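Long-range contacts in putative adhesin (Parabacteroides distasonis, PDB 3LJY), which is of uncertain function but probably serves as a cell-surface adhesin built around a parallel beta-solenoid: residues A20-I25 and V82-K87; N103-G108 and L123-T128; G130-N135 and D150-D155; M142-L147 and I162-G167. All coordinates share one frame; numbering follows the deposited sequence. Where two conformers were deposited one is given.

Interaction 1: A20-I25 and V82-K87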
loop_
_atom_site.group_PDB
_atom_site.type_symbol
_atom_site.label_atom_id
_atom_site.label_comp_id
_atom_site.label_asym_id
_atom_site.label_seq_id
_atom_site.Cartn_x
_atom_site.Cartn_y
_atom_site.Cartn_z
ATOM N N ALA A 20 4.660 -14.237 18.290
ATOM C CA ALA A 20 5.912 -13.494 18.521
ATOM C C ALA A 20 5.731 -12.158 17.835
ATOM O O ALA A 20 4.894 -12.020 16.965
ATOM C CB ALA A 20 7.135 -14.231 17.978
ATOM N N ASP A 21 6.503 -11.169 18.236
ATOM C CA ASP A 21 6.459 -9.871 17.577
ATOM C C ASP A 21 7.045 -9.963 16.150
ATOM O O ASP A 21 7.946 -10.761 15.880
ATOM C CB ASP A 21 7.186 -8.803 18.414
ATOM C CG ASP A 21 6.830 -7.391 17.979
ATOM O OD1 ASP A 21 5.640 -7.014 18.112
ATOM O OD2 ASP A 21 7.738 -6.663 17.507
ATOM N N TYR A 22 6.506 -9.150 15.244
ATOM C CA TYR A 22 6.866 -9.200 13.846
ATOM C C TYR A 22 6.932 -7.760 13.327
ATOM O O TYR A 22 6.283 -6.881 13.877
ATOM C CB TYR A 22 5.833 -10.045 13.083
ATOM C CG TYR A 22 4.433 -9.477 13.148
ATOM C CD1 TYR A 22 4.021 -8.458 12.279
ATOM C CD2 TYR A 22 3.522 -9.937 14.092
ATOM C CE1 TYR A 22 2.747 -7.932 12.367
ATOM C CE2 TYR A 22 2.254 -9.411 14.177
ATOM C CZ TYR A 22 1.879 -8.418 13.326
ATOM O OH TYR A 22 0.640 -7.917 13.425
ATOM N N ASN A 23 7.752 -7.518 12.307
ATOM C CA ASN A 23 7.877 -6.187 11.678
ATOM C C ASN A 23 7.592 -6.237 10.184
ATOM O O ASN A 23 7.759 -5.258 9.461
ATOM C CB ASN A 23 9.278 -5.601 11.911
ATOM C CG ASN A 23 10.363 -6.336 11.135
ATOM O OD1 ASN A 23 10.220 -7.511 10.759
ATOM N ND2 ASN A 23 11.465 -5.638 10.895
ATOM N N GLU A 24 7.146 -7.391 9.731
ATOM C CA GLU A 24 6.889 -7.590 8.341
ATOM C C GLU A 24 5.680 -8.506 8.189
ATOM O O GLU A 24 5.430 -9.402 9.003
ATOM C CB GLU A 24 8.172 -8.098 7.653
ATOM C CG GLU A 24 7.967 -8.521 6.223
ATOM C CD GLU A 24 9.235 -8.567 5.380
ATOM O OE1 GLU A 24 10.377 -8.465 5.936
ATOM O OE2 GLU A 24 9.040 -8.708 4.131
ATOM N N ILE A 25 4.882 -8.217 7.168
ATOM C CA ILE A 25 3.657 -8.981 6.864
ATOM C C ILE A 25 3.610 -9.435 5.409
ATOM O O ILE A 25 3.974 -8.694 4.526
ATOM C CB ILE A 25 2.423 -8.156 7.207
ATOM C CG1 ILE A 25 2.444 -7.837 8.708
ATOM C CG2 ILE A 25 1.191 -8.887 6.812
ATOM C CD1 ILE A 25 1.085 -7.563 9.329
ATOM N N VAL A 82 -8.666 -10.884 9.304
ATOM C CA VAL A 82 -7.556 -10.884 10.266
ATOM C C VAL A 82 -7.495 -9.541 11.018
ATOM O O VAL A 82 -7.751 -8.486 10.431
ATOM C CB VAL A 82 -6.185 -11.129 9.567
ATOM C CG1 VAL A 82 -5.076 -10.988 10.565
ATOM C CG2 VAL A 82 -6.155 -12.489 8.925
ATOM N N LYS A 83 -7.170 -9.616 12.312
ATOM C CA LYS A 83 -6.922 -8.448 13.164
ATOM C C LYS A 83 -5.692 -8.733 14.034
ATOM O O LYS A 83 -5.708 -9.663 14.846
ATOM C CB LYS A 83 -8.128 -8.179 14.049
ATOM C CG LYS A 83 -8.068 -6.876 14.794
ATOM C CD LYS A 83 -9.075 -6.885 15.897
ATOM C CE LYS A 83 -9.221 -5.546 16.546
ATOM N NZ LYS A 83 -7.949 -5.216 17.087
ATOM N N THR A 84 -4.635 -7.943 13.846
ATOM C CA THR A 84 -3.335 -8.203 14.465
ATOM C C THR A 84 -2.579 -6.902 14.729
ATOM O O THR A 84 -2.934 -5.867 14.203
ATOM C CB THR A 84 -2.470 -9.179 13.612
ATOM O OG1 THR A 84 -1.214 -9.437 14.261
ATOM C CG2 THR A 84 -2.223 -8.641 12.201
ATOM N N ASN A 85 -1.567 -6.973 15.586
ATOM C CA ASN A 85 -0.758 -5.814 15.961
ATOM C C ASN A 85 0.712 -6.152 16.212
ATOM O O ASN A 85 1.048 -7.298 16.516
ATOM C CB ASN A 85 -1.349 -5.141 17.216
ATOM C CG ASN A 85 -1.165 -5.979 18.478
ATOM O OD1 ASN A 85 -1.744 -7.065 18.621
ATOM N ND2 ASN A 85 -0.373 -5.462 19.413
ATOM N N SER A 86 1.572 -5.142 16.089
ATOM C CA SER A 86 2.998 -5.286 16.410
ATOM C C SER A 86 3.610 -3.920 16.684
ATOM O O SER A 86 2.953 -2.898 16.487
ATOM C CB SER A 86 3.773 -5.998 15.305
ATOM O OG SER A 86 3.974 -5.147 14.194
ATOM N N LYS A 87 4.857 -3.898 17.161
ATOM C CA LYS A 87 5.470 -2.644 17.574
ATOM C C LYS A 87 5.864 -1.827 16.370
ATOM O O LYS A 87 5.875 -0.601 16.424
ATOM C CB LYS A 87 6.701 -2.881 18.439
ATOM C CG LYS A 87 6.536 -3.878 19.597
ATOM C CD LYS A 87 7.743 -3.849 20.522
ATOM C CE LYS A 87 7.910 -5.128 21.368
ATOM N NZ LYS A 87 9.135 -5.929 20.978
#

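Interaction 2: N103-G108 and L123-T128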
loop_
_atom_site.group_PDB
_atom_site.type_symbol
_atom_site.label_atom_id
_atom_site.label_comp_id
_atom_site.label_asym_id
_atom_site.label_seq_id
_atom_site.Cartn_x
_atom_site.Cartn_y
_atom_site.Cartn_z
ATOM N N ASN A 103 -5.008 0.571 10.559
ATOM C CA ASN A 103 -6.099 1.279 11.205
ATOM C C ASN A 103 -5.655 2.169 12.346
ATOM O O ASN A 103 -6.508 2.735 13.004
ATOM C CB ASN A 103 -7.144 0.280 11.745
ATOM C CG ASN A 103 -7.778 -0.525 10.657
ATOM O OD1 ASN A 103 -8.144 0.029 9.621
ATOM N ND2 ASN A 103 -7.880 -1.830 10.850
ATOM N N SER A 104 -4.341 2.259 12.588
ATOM C CA SER A 104 -3.784 3.129 13.608
ATOM C C SER A 104 -2.843 4.101 12.920
ATOM O O SER A 104 -2.477 3.890 11.785
ATOM C CB SER A 104 -2.953 2.316 14.571
ATOM O OG SER A 104 -1.839 1.795 13.866
ATOM N N PRO A 105 -2.433 5.173 13.623
ATOM C CA PRO A 105 -1.260 5.877 13.175
ATOM C C PRO A 105 -0.120 4.897 12.986
ATOM O O PRO A 105 -0.112 3.833 13.622
ATOM C CB PRO A 105 -0.972 6.820 14.332
ATOM C CG PRO A 105 -2.275 7.035 14.989
ATOM C CD PRO A 105 -3.008 5.771 14.846
ATOM N N LEU A 106 0.794 5.217 12.077
ATOM C CA LEU A 106 2.015 4.431 11.879
ATOM C C LEU A 106 3.222 5.357 11.999
ATOM O O LEU A 106 3.311 6.343 11.285
ATOM C CB LEU A 106 1.985 3.721 10.522
ATOM C CG LEU A 106 3.148 2.759 10.181
ATOM C CD1 LEU A 106 3.165 1.516 11.033
ATOM C CD2 LEU A 106 3.087 2.348 8.703
ATOM N N THR A 107 4.125 5.059 12.931
ATOM C CA THR A 107 5.376 5.812 13.097
ATOM C C THR A 107 6.574 4.881 12.924
ATOM O O THR A 107 6.493 3.697 13.242
ATOM C CB THR A 107 5.472 6.474 14.511
ATOM O OG1 THR A 107 4.328 7.304 14.725
ATOM C CG2 THR A 107 6.732 7.365 14.652
ATOM N N GLY A 108 7.697 5.422 12.456
ATOM C CA GLY A 108 8.937 4.658 12.364
ATOM C C GLY A 108 9.907 5.156 11.326
ATOM O O GLY A 108 9.752 6.238 10.773
ATOM N N LEU A 123 -3.875 2.969 4.177
ATOM C CA LEU A 123 -3.252 3.516 5.386
ATOM C C LEU A 123 -4.103 4.665 5.826
ATOM O O LEU A 123 -4.021 5.755 5.248
ATOM C CB LEU A 123 -1.797 3.950 5.182
ATOM C CG LEU A 123 -0.963 2.915 4.401
ATOM C CD1 LEU A 123 0.440 3.451 4.047
ATOM C CD2 LEU A 123 -0.874 1.555 5.109
ATOM N N LYS A 124 -4.903 4.410 6.869
ATOM C CA LYS A 124 -6.056 5.242 7.204
ATOM C C LYS A 124 -5.744 6.396 8.121
ATOM O O LYS A 124 -6.453 7.383 8.098
ATOM C CB LYS A 124 -7.151 4.392 7.848
ATOM C CG LYS A 124 -7.810 3.501 6.876
ATOM C CD LYS A 124 -8.704 2.545 7.593
ATOM C CE LYS A 124 -9.427 1.637 6.630
ATOM N NZ LYS A 124 -10.014 0.457 7.373
ATOM N N GLU A 125 -4.715 6.250 8.951
ATOM C CA GLU A 125 -4.327 7.298 9.909
ATOM C C GLU A 125 -2.931 7.803 9.571
ATOM O O GLU A 125 -2.230 7.225 8.729
ATOM C CB GLU A 125 -4.334 6.766 11.353
ATOM C CG GLU A 125 -5.606 6.069 11.791
ATOM C CD GLU A 125 -6.846 6.979 11.788
ATOM O OE1 GLU A 125 -6.712 8.211 11.981
ATOM O OE2 GLU A 125 -7.966 6.450 11.566
ATOM N N THR A 126 -2.511 8.847 10.273
ATOM C CA THR A 126 -1.277 9.548 9.941
ATOM C C THR A 126 -0.087 8.591 9.969
ATOM O O THR A 126 0.131 7.889 10.959
ATOM C CB THR A 126 -1.058 10.739 10.900
ATOM O OG1 THR A 126 -2.264 11.494 10.953
ATOM C CG2 THR A 126 0.096 11.685 10.438
ATOM N N VAL A 127 0.659 8.575 8.861
ATOM C CA VAL A 127 1.919 7.836 8.729
ATOM C C VAL A 127 3.057 8.821 8.889
ATOM O O VAL A 127 3.271 9.661 8.016
ATOM C CB VAL A 127 2.028 7.097 7.366
ATOM C CG1 VAL A 127 3.377 6.391 7.218
ATOM C CG2 VAL A 127 0.894 6.045 7.232
ATOM N N THR A 128 3.781 8.733 10.006
ATOM C CA THR A 128 4.921 9.621 10.287
ATOM C C THR A 128 6.211 8.818 10.194
ATOM O O THR A 128 6.565 8.127 11.110
ATOM C CB THR A 128 4.806 10.273 11.660
ATOM O OG1 THR A 128 3.546 10.948 11.748
ATOM C CG2 THR A 128 5.973 11.286 11.918
HETATM O O HOH W 1 -2.326 4.523 9.130
#

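Interaction 3: G130-N135 and D150-D155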
loop_
_atom_site.group_PDB
_atom_site.type_symbol
_atom_site.label_atom_id
_atom_site.label_comp_id
_atom_site.label_asym_id
_atom_site.label_seq_id
_atom_site.Cartn_x
_atom_site.Cartn_y
_atom_site.Cartn_z
ATOM N N GLY A 130 10.410 8.244 8.307
ATOM C CA GLY A 130 11.496 8.799 7.535
ATOM C C GLY A 130 11.201 8.592 6.067
ATOM O O GLY A 130 11.213 9.533 5.292
ATOM N N LYS A 131 10.943 7.344 5.684
ATOM C CA LYS A 131 10.663 6.995 4.301
ATOM C C LYS A 131 9.408 6.118 4.154
ATOM O O LYS A 131 9.217 5.145 4.895
ATOM C CB LYS A 131 11.855 6.280 3.682
ATOM C CG LYS A 131 11.932 6.457 2.168
ATOM C CD LYS A 131 12.292 5.199 1.452
ATOM C CE LYS A 131 13.662 5.214 0.932
ATOM N NZ LYS A 131 13.660 4.435 -0.371
ATOM N N LEU A 132 8.532 6.502 3.232
ATOM C CA LEU A 132 7.447 5.619 2.772
ATOM C C LEU A 132 7.738 5.241 1.310
ATOM O O LEU A 132 7.915 6.116 0.468
ATOM C CB LEU A 132 6.059 6.276 2.906
ATOM C CG LEU A 132 4.843 5.353 2.627
ATOM C CD1 LEU A 132 4.862 4.135 3.577
ATOM C CD2 LEU A 132 3.514 6.106 2.704
ATOM N N ASP A 133 7.873 3.947 1.037
ATOM C CA ASP A 133 8.241 3.458 -0.289
ATOM C C ASP A 133 7.095 2.584 -0.786
ATOM O O ASP A 133 6.846 1.526 -0.226
ATOM C CB ASP A 133 9.542 2.656 -0.206
ATOM C CG ASP A 133 9.966 1.995 -1.550
ATOM O OD1 ASP A 133 9.411 2.266 -2.660
ATOM O OD2 ASP A 133 10.926 1.193 -1.484
ATOM N N LEU A 134 6.378 3.047 -1.808
ATOM C CA LEU A 134 5.140 2.380 -2.282
ATOM C C LEU A 134 5.351 1.855 -3.680
ATOM O O LEU A 134 5.779 2.600 -4.542
ATOM C CB LEU A 134 3.932 3.345 -2.284
ATOM C CG LEU A 134 3.588 4.004 -0.950
ATOM C CD1 LEU A 134 2.319 4.824 -1.013
ATOM C CD2 LEU A 134 3.490 2.955 0.123
ATOM N N ASN A 135 5.011 0.593 -3.923
ATOM C CA ASN A 135 5.305 -0.061 -5.199
ATOM C C ASN A 135 4.099 -0.904 -5.727
ATOM O O ASN A 135 4.025 -2.087 -5.388
ATOM C CB ASN A 135 6.567 -0.964 -5.038
ATOM C CG ASN A 135 7.747 -0.274 -4.278
ATOM O OD1 ASN A 135 7.846 -0.310 -3.018
ATOM N ND2 ASN A 135 8.663 0.315 -5.045
ATOM N N ASP A 150 10.053 12.356 5.533
ATOM C CA ASP A 150 11.250 12.942 4.953
ATOM C C ASP A 150 11.291 12.645 3.452
ATOM O O ASP A 150 11.620 13.516 2.642
ATOM C CB ASP A 150 12.506 12.425 5.686
ATOM C CG ASP A 150 12.613 12.967 7.121
ATOM O OD1 ASP A 150 12.458 14.198 7.259
ATOM O OD2 ASP A 150 12.856 12.204 8.108
ATOM N N LYS A 151 10.946 11.410 3.089
ATOM C CA LYS A 151 11.022 10.929 1.708
ATOM C C LYS A 151 9.836 10.066 1.361
ATOM O O LYS A 151 9.414 9.217 2.151
ATOM C CB LYS A 151 12.315 10.139 1.505
ATOM C CG LYS A 151 12.540 9.526 0.110
ATOM C CD LYS A 151 12.476 10.550 -1.046
ATOM C CE LYS A 151 13.483 10.261 -2.146
ATOM N NZ LYS A 151 13.123 9.074 -2.938
ATOM N N ILE A 152 9.262 10.337 0.184
ATOM C CA ILE A 152 8.197 9.530 -0.433
ATOM C C ILE A 152 8.716 8.971 -1.762
ATOM O O ILE A 152 9.318 9.689 -2.568
ATOM C CB ILE A 152 6.890 10.354 -0.676
ATOM C CG1 ILE A 152 5.823 9.535 -1.472
ATOM C CG2 ILE A 152 7.188 11.661 -1.392
ATOM C CD1 ILE A 152 5.230 8.333 -0.697
ATOM N N GLU A 153 8.558 7.668 -1.936
ATOM C CA GLU A 153 8.811 6.997 -3.200
ATOM C C GLU A 153 7.556 6.258 -3.657
ATOM O O GLU A 153 6.989 5.499 -2.875
ATOM C CB GLU A 153 9.935 6.003 -3.039
ATOM C CG GLU A 153 11.268 6.657 -3.029
ATOM C CD GLU A 153 12.411 5.664 -2.994
ATOM O OE1 GLU A 153 12.214 4.509 -3.478
ATOM O OE2 GLU A 153 13.508 6.057 -2.482
ATOM N N CYS A 154 7.110 6.548 -4.876
ATOM C CA CYS A 154 5.952 5.912 -5.500
ATOM C C CYS A 154 6.262 5.338 -6.853
ATOM O O CYS A 154 6.661 6.064 -7.748
ATOM C CB CYS A 154 4.881 6.924 -5.793
ATOM S SG CYS A 154 4.000 7.374 -4.403
ATOM N N ASP A 155 5.973 4.060 -7.027
ATOM C CA ASP A 155 6.216 3.362 -8.267
ATOM C C ASP A 155 4.979 2.676 -8.759
ATOM O O ASP A 155 4.544 1.746 -8.127
ATOM C CB ASP A 155 7.228 2.252 -8.003
ATOM C CG ASP A 155 8.517 2.522 -8.617
ATOM O OD1 ASP A 155 9.139 3.510 -8.157
ATOM O OD2 ASP A 155 8.864 1.790 -9.606
#

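Interaction 4: M142-L147 and I162-G167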
loop_
_atom_site.group_PDB
_atom_site.type_symbol
_atom_site.label_atom_id
_atom_site.label_comp_id
_atom_site.label_asym_id
_atom_site.label_seq_id
_atom_site.Cartn_x
_atom_site.Cartn_y
_atom_site.Cartn_z
HETATM N N MSE A 142 -3.490 1.629 -3.870
HETATM C CA MSE A 142 -3.240 2.095 -2.522
HETATM C C MSE A 142 -3.902 3.429 -2.292
HETATM O O MSE A 142 -3.912 4.286 -3.185
HETATM C CB MSE A 142 -1.763 2.279 -2.281
HETATM C CG MSE A 142 -1.005 1.037 -2.569
HETATM SE SE MSE A 142 0.718 1.040 -1.701
HETATM C CE MSE A 142 1.436 -0.549 -2.514
ATOM N N VAL A 143 -4.433 3.605 -1.081
ATOM C CA VAL A 143 -4.938 4.897 -0.600
ATOM C C VAL A 143 -4.276 5.239 0.716
ATOM O O VAL A 143 -4.373 4.497 1.663
ATOM C CB VAL A 143 -6.448 4.888 -0.380
ATOM C CG1 VAL A 143 -6.868 6.225 0.092
ATOM C CG2 VAL A 143 -7.212 4.499 -1.679
ATOM N N VAL A 144 -3.588 6.376 0.769
ATOM C CA VAL A 144 -2.916 6.858 1.985
ATOM C C VAL A 144 -3.573 8.171 2.401
ATOM O O VAL A 144 -3.484 9.143 1.656
ATOM C CB VAL A 144 -1.398 7.102 1.703
ATOM C CG1 VAL A 144 -0.657 7.594 2.942
ATOM C CG2 VAL A 144 -0.739 5.836 1.148
ATOM N N ASN A 145 -4.221 8.199 3.582
ATOM C CA ASN A 145 -4.981 9.359 4.022
ATOM C C ASN A 145 -4.077 10.528 4.425
ATOM O O ASN A 145 -4.368 11.664 4.086
ATOM C CB ASN A 145 -5.945 9.004 5.172
ATOM C CG ASN A 145 -7.130 8.126 4.729
ATOM O OD1 ASN A 145 -7.344 7.855 3.548
ATOM N ND2 ASN A 145 -7.892 7.652 5.712
ATOM N N HIS A 146 -3.000 10.269 5.164
ATOM C CA HIS A 146 -2.184 11.359 5.671
ATOM C C HIS A 146 -0.729 10.917 5.924
ATOM O O HIS A 146 -0.473 10.016 6.703
ATOM C CB HIS A 146 -2.870 11.920 6.901
ATOM C CG HIS A 146 -2.177 13.094 7.536
ATOM N ND1 HIS A 146 -2.350 13.418 8.866
ATOM C CD2 HIS A 146 -1.317 14.012 7.036
ATOM C CE1 HIS A 146 -1.627 14.487 9.150
ATOM N NE2 HIS A 146 -0.985 14.861 8.060
ATOM N N LEU A 147 0.214 11.545 5.232
ATOM C CA LEU A 147 1.646 11.239 5.365
ATOM C C LEU A 147 2.429 12.464 5.883
ATOM O O LEU A 147 2.169 13.591 5.486
ATOM C CB LEU A 147 2.211 10.779 4.001
ATOM C CG LEU A 147 3.710 10.373 3.986
ATOM C CD1 LEU A 147 3.965 9.029 4.703
ATOM C CD2 LEU A 147 4.288 10.382 2.585
ATOM N N ILE A 162 -2.081 4.978 -6.991
ATOM C CA ILE A 162 -1.736 5.362 -5.651
ATOM C C ILE A 162 -2.384 6.712 -5.380
ATOM O O ILE A 162 -2.148 7.650 -6.137
ATOM C CB ILE A 162 -0.191 5.440 -5.447
ATOM C CG1 ILE A 162 0.432 4.014 -5.513
ATOM C CG2 ILE A 162 0.130 6.099 -4.147
ATOM C CD1 ILE A 162 1.953 3.955 -5.780
ATOM N N THR A 163 -3.199 6.814 -4.304
ATOM C CA THR A 163 -3.735 8.108 -3.830
ATOM C C THR A 163 -3.081 8.499 -2.511
ATOM O O THR A 163 -2.981 7.678 -1.632
ATOM C CB THR A 163 -5.257 8.052 -3.654
ATOM O OG1 THR A 163 -5.870 7.738 -4.902
ATOM C CG2 THR A 163 -5.807 9.380 -3.138
ATOM N N ILE A 164 -2.582 9.721 -2.398
ATOM C CA ILE A 164 -2.117 10.261 -1.123
ATOM C C ILE A 164 -2.846 11.584 -0.937
ATOM O O ILE A 164 -2.629 12.533 -1.713
ATOM C CB ILE A 164 -0.578 10.507 -1.020
ATOM C CG1 ILE A 164 0.229 9.275 -1.456
ATOM C CG2 ILE A 164 -0.203 10.899 0.432
ATOM C CD1 ILE A 164 1.731 9.523 -1.528
ATOM N N LYS A 165 -3.711 11.620 0.085
ATOM C CA LYS A 165 -4.752 12.618 0.189
ATOM C C LYS A 165 -4.271 13.904 0.818
ATOM O O LYS A 165 -4.801 14.968 0.518
ATOM C CB LYS A 165 -5.893 12.077 1.017
ATOM C CG LYS A 165 -6.676 11.020 0.322
ATOM C CD LYS A 165 -7.884 10.585 1.174
ATOM C CE LYS A 165 -8.603 9.386 0.532
ATOM N NZ LYS A 165 -9.654 8.797 1.405
ATOM N N LYS A 166 -3.305 13.808 1.722
ATOM C CA LYS A 166 -2.817 14.981 2.391
ATOM C C LYS A 166 -1.502 14.760 3.126
ATOM O O LYS A 166 -1.105 13.645 3.387
ATOM C CB LYS A 166 -3.899 15.553 3.329
ATOM C CG LYS A 166 -3.822 15.143 4.758
ATOM C CD LYS A 166 -4.947 15.811 5.613
ATOM C CE LYS A 166 -5.092 15.100 6.951
ATOM N NZ LYS A 166 -6.305 15.497 7.789
ATOM N N GLY A 167 -0.844 15.862 3.461
ATOM C CA GLY A 167 0.380 15.822 4.253
ATOM C C GLY A 167 1.578 16.510 3.634
ATOM O O GLY A 167 1.443 17.399 2.784
HETATM O O HOH W 2 -5.810 5.132 -5.628
#

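Interaction 1: A20-I25 and V82-K87
Tyr22 lies with its ring against Ser86 and its hydroxyl at the tip of Thr84, joining the run into strand 24-27 to the end of strand 80-86. Its CG sits between the backbone N and the carbonyl carbon (chi1 61°), and this turns the ring toward residues 84-86. Ser86 CB stands 3.6 Å from the ring centroid and only 12° off the ring normal, a CH-pi contact over the centre of one face. At the far end the two side chains meet tip to tip: Tyr22 OH donates to Thr84 OG1 at 2.5 Å, with OG1 near the ring plane. Thr84 OG1, anti to its own backbone N (chi1 -179°), is also hydrogen-bonded to the carbonyl of Thr43, which gives this hydroxyl a second partner. Ser86 OG lies over the same ring, 3.5 Å from Tyr22 CE1, and its stronger polar partner is the carbonyl of Trp88; Tyr35 OH bonds to it as well. Asp21 crosses Lys87 at the outer edge. Its OD1 takes a weak bond from Lys87 N at 3.4 Å, while OD2 and Lys87 NZ make a long salt bridge of 3.8 Å. The chemistry thus divides in two: a buried tyrosine whose ring and hydroxyl are both engaged, and a more exposed charged pair whose long distances imply a looser electrostatic link.

Interaction 2: N103-G108 and L123-T128
Two successive coils of a right-handed parallel beta-solenoid meet here, at the bend that leads into the short strands 106-107 and 127-129. The run Asn103-Gly108 and the run Lys124-Thr128 point almost the same way, 14° apart end to end, and Leu106 pairs with Val127 and Thr107 with Thr128 in parallel bridges. The ladder alternates as parallel strands do: Leu106 N donates to Thr126 O at 3.0 Å, Leu106 O accepts from Thr128 N at 2.8 Å, and Gly108 N closes the series on Thr128 O. Leu106 and Val127 point to the same face of the sheet, where Leu106 CB meets Val127 CG2 at 4.2 Å. Before the ladder a water links the backbones, donating to Ser104 O and accepting from Glu125 N. Beside it Pro105 and Glu125 lie alongside each other, Pro105 CD 3.9 Å from Glu125 CB. At the far end the extended Lys124 chain runs beside Asn103, and Lys124 NZ donates to Asn103 OD1 at 3.0 Å, tilted 17° from the amide plane. Asn103 ND2 meanwhile bonds to Asn34 OD1, so both ends of this amide are engaged and its orientation is supported from two sides. Residues paired with their counterparts one coil later in a parallel ladder, here Leu106 with Val127 and Thr107 with Thr128, are the hallmark of a parallel beta-solenoid.

Interaction 3: G130-N135 and D150-D155
Strands 131-135 and 151-155 are neighbouring rungs of one face of the parallel beta-solenoid, their axes 4.7 Å apart and only 3° from parallel. Backbone bonds come first: Leu132 N and Leu134 N donate to Lys151 O and Glu153 O, while Leu132 O and Leu134 O accept from Glu153 N and Asp155 N. The Glu153 N to Leu132 O bond, 2.9 Å with 171° at the hydrogen, is close to straight. Apolar contacts occupy the face that carries Leu132, Leu134, Ile152 and Cys154, where Ile152 CD1 reaches back to 4.2 Å from Leu132 CB; the Ile162 and Ile164 side chains of strand 161-164 pack against this buried side. Charges gather on the other face. Lys131 and Lys151 run side by side, Lys131 CG 3.7 Å from Lys151 CG. Both ammonium groups converge on Glu153, with Lys151 NZ also paired to Asp173. Asp133 OD1 lies 3.7 Å from Glu153 OE1, a like-charge approach that the two lysines would be expected to offset. Glu153 OE2 is gripped from opposite faces of its carboxylate plane: Lys131 NZ comes from above it at 2.7 Å, and Lys151 NZ on the anti side, 24° out of the plane, at 3.1 Å.

Interaction 4: M142-L147 and I162-G167
His146 CG is anti to its backbone N (chi1 -178°), which swings the imidazole out beside Lys166, whose chain is extended beyond CG and crosses it obliquely. Lys166 CE lies 3.8 Å from the His146 ring centroid, 19° off the normal, a CH-pi contact over one face and displaced toward the rim. The ring is fixed by hydrogen bonds at both nitrogens, ND1 with Thr126 OG1 and NE2 with Glu148 OE2. Next to it Asn145 and Lys165 run alongside each other; Lys165 NZ gives a weak bond to Asn145 OD1 at 3.3 Å, and Lys165 CE touches Val143 CG1 at 3.6 Å. Asn145 ND2 is held by Lys124 O of the preceding coil. On the buried side Val144 CB sits 4.2 Å from Ile164 CG1, and Leu147 CB meets Ile164 CG2 from beyond the bend. Thr163 N to Met142 O (2.9 Å), Val144 N to Thr163 O and Lys165 N to Val144 O form the parallel ladder, and Leu147 N to Lys166 O resumes it past the corner. Aliphatic residues stacked inside, a mostly polar outer face, and strand pairing that resumes past the bend are typical of the parallel beta-solenoid coil.

Along the chain, interaction 1 closes first, joining residues 20-25 to 82-87 across a 56-residue excursion near the N-terminal end of the solenoid. Interaction 2 follows in series, closing a 14-residue loop between consecutive coils. Interactions 3 and 4 close loops of the same length but cross, their segments alternating as 130-135, 142-147, 150-155 and 162-167, since each pairs a different face of the same two coils. Their side chains meet in the core, where Leu132 CD2 touches Leu147 CD1. Interaction 2 joins interaction 3 through Gly108 and Gly130, and interaction 4 through Lys124 and Asn145; interaction 1 touches none of the others.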